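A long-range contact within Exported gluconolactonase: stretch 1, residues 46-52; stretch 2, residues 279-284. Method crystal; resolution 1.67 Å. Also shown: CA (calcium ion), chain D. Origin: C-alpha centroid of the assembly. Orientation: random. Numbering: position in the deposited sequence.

Stretch 1, residues 46-52: WSEGPAW
Stretch 2 279-284: ASNCTF

The most unusual feature is a calcium ligand that also ties the two stretches together. Glu-48 OE2 binds the calcium ion at 2.5 Å, with waters 3, 4, 5 and 6 and three atoms from elsewhere in the structure. Its other oxygen, OE1, accepts a nearly straight hydrogen bond from Asn-281 ND2 at 3.0 Å (169° at the hydrogen). OE1 also accepts one from Gly-49 N at 2.7 Å. These bonds help fix the carboxylate, with chi1 -111°, chi2 -85° and chi3 34°.

Strands 47-52 and 281-284 run parallel, 9° apart, with axes 6.1 Å apart at closest approach. No direct backbone-to-backbone hydrogen bond joins them. CA-CA distances set the register: Glu-48 to Ser-280, 6.0 Å; Pro-50 to Thr-283, 6.2 Å; Trp-52 to Phe-284, 6.9 Å. Most strand residues are extended. Gly-49 departs, at phi/psi 45/57; positive phi favours glycine. Ser-280, just before its strand, lies at -102/-25.

Ser-280 is a p rotamer. Its OG donates to Ser-47 O at 2.7 Å, joining side chain to backbone. Asn-281 has chi1 -147° and chi2 -44°. Its OD1 accepts from Cys-282 N at 2.8 Å, while ND2 faces Glu-48.

Pro-50 has no amide hydrogen and packs through its ring, puckered C-gamma endo. Its CD lies 3.4 Å from Asn-281 CB, and its CB 3.9 Å from Thr-283 CG2. Thr-283 is t; its CG2 also sits 3.5 Å from Pro-50 O. Water 1 lies 2.9 Å from Pro-50 O, within hydrogen-bonding reach.

Water 2 bridges the far end. It accepts from Trp-52 N at 2.9 Å, donates to Phe-284 O at 2.9 Å, and hydrogen-bonds Thr-283 OG1 at 2.5 Å. Trp-52 (chi1 175°, chi2 -104°) brings CB to 3.5 Å from Phe-284 O, but its ring leads away. The CA-to-CB bond of Phe-284 (chi1 -81°, chi2 95°) points away from stretch 1. The contact buries 365 Å², both sides summed.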

ATOM      1  N   TRP A  46       5.359   1.315  -3.194  1.00 12.25           N
ATOM      2  CA  TRP A  46       5.688   1.146  -4.607  1.00 13.40           C
ATOM      3  C   TRP A  46       5.912   2.513  -5.245  1.00 15.12           C
ATOM      4  O   TRP A  46       4.998   3.097  -5.825  1.00 13.35           O
ATOM      5  CB  TRP A  46       4.552   0.395  -5.319  1.00 17.25           C
ATOM      6  CG  TRP A  46       4.856  -0.027  -6.736  1.00 18.52           C
ATOM      7  CD1 TRP A  46       5.047   0.791  -7.814  1.00 20.92           C
ATOM      8  CD2 TRP A  46       4.955  -1.370  -7.231  1.00 21.79           C
ATOM      9  NE1 TRP A  46       5.255   0.045  -8.946  1.00 22.96           N
ATOM     10  CE2 TRP A  46       5.203  -1.284  -8.619  1.00 20.62           C
ATOM     11  CE3 TRP A  46       4.854  -2.636  -6.638  1.00 21.64           C
ATOM     12  CZ2 TRP A  46       5.352  -2.421  -9.429  1.00 22.74           C
ATOM     13  CZ3 TRP A  46       5.002  -3.769  -7.443  1.00 22.71           C
ATOM     14  CH2 TRP A  46       5.248  -3.650  -8.823  1.00 23.49           C
ATOM     15  N   SER A  47       7.137   3.011  -5.120  1.00 12.94           N
ATOM     16  CA  SER A  47       7.513   4.317  -5.653  1.00 11.56           C
ATOM     17  C   SER A  47       7.569   4.311  -7.171  1.00 13.91           C
ATOM     18  O   SER A  47       8.113   3.386  -7.780  1.00 11.98           O
ATOM     19  CB  SER A  47       8.872   4.736  -5.092  1.00 13.96           C
ATOM     20  OG  SER A  47       8.803   4.893  -3.684  1.00 13.23           O
ATOM     21  N   GLU A  48       7.033   5.371  -7.767  1.00 12.95           N
ATOM     22  CA  GLU A  48       6.979   5.496  -9.221  1.00 14.16           C
ATOM     23  C   GLU A  48       6.844   6.949  -9.671  1.00 13.62           C
ATOM     24  O   GLU A  48       6.669   7.852  -8.857  1.00 13.18           O
ATOM     25  CB  GLU A  48       5.775   4.706  -9.746  1.00 18.44           C
ATOM     26  CG  GLU A  48       6.124   3.453 -10.536  1.00 21.14           C
ATOM     27  CD  GLU A  48       6.401   3.752 -11.986  1.00 23.90           C
ATOM     28  OE1 GLU A  48       6.956   4.832 -12.282  1.00 24.61           O
ATOM     29  OE2 GLU A  48       6.073   2.903 -12.842  1.00 27.64           O
ATOM     30  N   GLY A  49       6.940   7.144 -10.985  1.00 12.54           N
ATOM     31  CA  GLY A  49       6.771   8.448 -11.606  1.00 12.67           C
ATOM     32  C   GLY A  49       7.410   9.713 -11.056  1.00 14.86           C
ATOM     33  O   GLY A  49       6.710  10.696 -10.795  1.00 11.90           O
ATOM     34  N   PRO A  50       8.738   9.739 -10.901  1.00 14.13           N
ATOM     35  CA  PRO A  50       9.425  10.926 -10.383  1.00 14.88           C
ATOM     36  C   PRO A  50       9.450  12.050 -11.419  1.00 17.28           C
ATOM     37  O   PRO A  50       9.711  11.817 -12.599  1.00 16.03           O
ATOM     38  CB  PRO A  50      10.820  10.405 -10.076  1.00 14.95           C
ATOM     39  CG  PRO A  50      11.031   9.389 -11.184  1.00 15.24           C
ATOM     40  CD  PRO A  50       9.697   8.663 -11.219  1.00 13.61           C
ATOM     41  N   ALA A  51       9.187  13.271 -10.969  1.00 13.14           N
ATOM     42  CA  ALA A  51       9.183  14.426 -11.850  1.00 13.63           C
ATOM     43  C   ALA A  51       9.679  15.642 -11.080  1.00 16.92           C
ATOM     44  O   ALA A  51       9.194  15.937  -9.984  1.00 14.94           O
ATOM     45  CB  ALA A  51       7.777  14.681 -12.373  1.00 14.38           C
ATOM     46  N   TRP A  52      10.647  16.346 -11.653  1.00 13.67           N
ATOM     47  CA  TRP A  52      11.190  17.532 -11.008  1.00 15.10           C
ATOM     48  C   TRP A  52      10.267  18.719 -11.254  1.00 14.15           C
ATOM     49  O   TRP A  52       9.934  19.033 -12.396  1.00 16.44           O
ATOM     50  CB  TRP A  52      12.592  17.837 -11.541  1.00 17.74           C
ATOM     51  CG  TRP A  52      13.150  19.116 -10.994  1.00 18.76           C
ATOM     52  CD1 TRP A  52      13.259  20.309 -11.648  1.00 20.33           C
ATOM     53  CD2 TRP A  52      13.628  19.344  -9.661  1.00 19.27           C
ATOM     54  NE1 TRP A  52      13.772  21.265 -10.807  1.00 18.92           N
ATOM     55  CE2 TRP A  52      14.008  20.701  -9.582  1.00 19.56           C
ATOM     56  CE3 TRP A  52      13.768  18.534  -8.528  1.00 18.49           C
ATOM     57  CZ2 TRP A  52      14.523  21.271  -8.408  1.00 20.04           C
ATOM     58  CZ3 TRP A  52      14.280  19.099  -7.359  1.00 20.77           C
ATOM     59  CH2 TRP A  52      14.650  20.456  -7.312  1.00 19.94           C
ATOM     60  N   ALA A 279      14.570  -0.991  -9.623  1.00 14.94           N
ATOM     61  CA  ALA A 279      14.296   0.417  -9.880  1.00 15.72           C
ATOM     62  C   ALA A 279      13.121   0.493 -10.848  1.00 15.17           C
ATOM     63  O   ALA A 279      13.082  -0.230 -11.841  1.00 15.28           O
ATOM     64  CB  ALA A 279      15.517   1.103 -10.480  1.00 14.17           C
ATOM     65  N   SER A 280      12.176   1.382 -10.566  1.00 14.09           N
ATOM     66  CA  SER A 280      10.986   1.525 -11.405  1.00 12.12           C
ATOM     67  C   SER A 280      11.000   2.705 -12.368  1.00 12.66           C
ATOM     68  O   SER A 280      10.320   2.680 -13.392  1.00 11.52           O
ATOM     69  CB  SER A 280       9.745   1.650 -10.521  1.00 12.62           C
ATOM     70  OG  SER A 280       9.771   2.885  -9.805  1.00 12.90           O
ATOM     71  N   ASN A 281      11.766   3.744 -12.050  1.00 10.74           N
ATOM     72  CA  ASN A 281      11.776   4.927 -12.900  1.00 10.66           C
ATOM     73  C   ASN A 281      12.913   5.849 -12.467  1.00 12.57           C
ATOM     74  O   ASN A 281      13.566   5.613 -11.451  1.00 13.15           O
ATOM     75  CB  ASN A 281      10.438   5.665 -12.739  1.00 12.26           C
ATOM     76  CG  ASN A 281       9.980   6.353 -14.008  1.00 11.34           C
ATOM     77  OD1 ASN A 281      10.763   7.000 -14.691  1.00 13.64           O
ATOM     78  ND2 ASN A 281       8.690   6.226 -14.322  1.00 14.10           N
ATOM     79  N   CYS A 282      13.160   6.889 -13.252  1.00 12.31           N
ATOM     80  CA  CYS A 282      14.192   7.856 -12.905  1.00 15.07           C
ATOM     81  C   CYS A 282      13.997   9.140 -13.688  1.00 15.66           C
ATOM     82  O   CYS A 282      13.302   9.160 -14.708  1.00 14.64           O
ATOM     83  CB  CYS A 282      15.601   7.286 -13.140  1.00 16.80           C
ATOM     84  SG  CYS A 282      16.028   6.826 -14.850  1.00 16.60           S
ATOM     85  N   THR A 283      14.596  10.219 -13.195  1.00 12.33           N
ATOM     86  CA  THR A 283      14.483  11.516 -13.849  1.00 13.49           C
ATOM     87  C   THR A 283      15.579  12.418 -13.287  1.00 15.12           C
ATOM     88  O   THR A 283      16.175  12.110 -12.254  1.00 15.83           O
ATOM     89  CB  THR A 283      13.087  12.155 -13.577  1.00 13.28           C
ATOM     90  OG1 THR A 283      12.818  13.174 -14.552  1.00 14.37           O
ATOM     91  CG2 THR A 283      13.036  12.780 -12.179  1.00 16.18           C
ATOM     92  N   PHE A 284      15.857  13.514 -13.980  1.00 15.08           N
ATOM     93  CA  PHE A 284      16.867  14.462 -13.522  1.00 17.62           C
ATOM     94  C   PHE A 284      16.185  15.716 -13.025  1.00 17.67           C
ATOM     95  O   PHE A 284      15.001  15.945 -13.296  1.00 16.52           O
ATOM     96  CB  PHE A 284      17.795  14.884 -14.660  1.00 17.41           C
ATOM     97  CG  PHE A 284      18.890  13.910 -14.949  1.00 21.52           C
ATOM     98  CD1 PHE A 284      18.741  12.950 -15.937  1.00 23.29           C
ATOM     99  CD2 PHE A 284      20.079  13.962 -14.234  1.00 21.91           C
ATOM    100  CE1 PHE A 284      19.770  12.050 -16.212  1.00 24.83           C
ATOM    101  CE2 PHE A 284      21.113  13.068 -14.500  1.00 23.85           C
ATOM    102  CZ  PHE A 284      20.956  12.112 -15.492  1.00 23.89           C
TER
HETATM  103 CA    CA D 707       5.940   2.667 -15.370  1.00  1.00          CA
HETATM  104  O   HOH W   1       9.085   9.901 -14.692  1.00 19.58           O
HETATM  105  O   HOH W   2      12.195  15.573 -13.958  1.00 18.59           O
HETATM  106  O   HOH W   3       7.262   4.055 -16.806  1.00 14.52           O
HETATM  107  O   HOH W   4       4.592   1.102 -13.885  1.00 16.93           O
HETATM  108  O   HOH W   5       5.072   4.788 -14.632  1.00 13.53           O
HETATM  109  O   HOH W   6       7.889   3.551 -14.177  1.00 24.65           O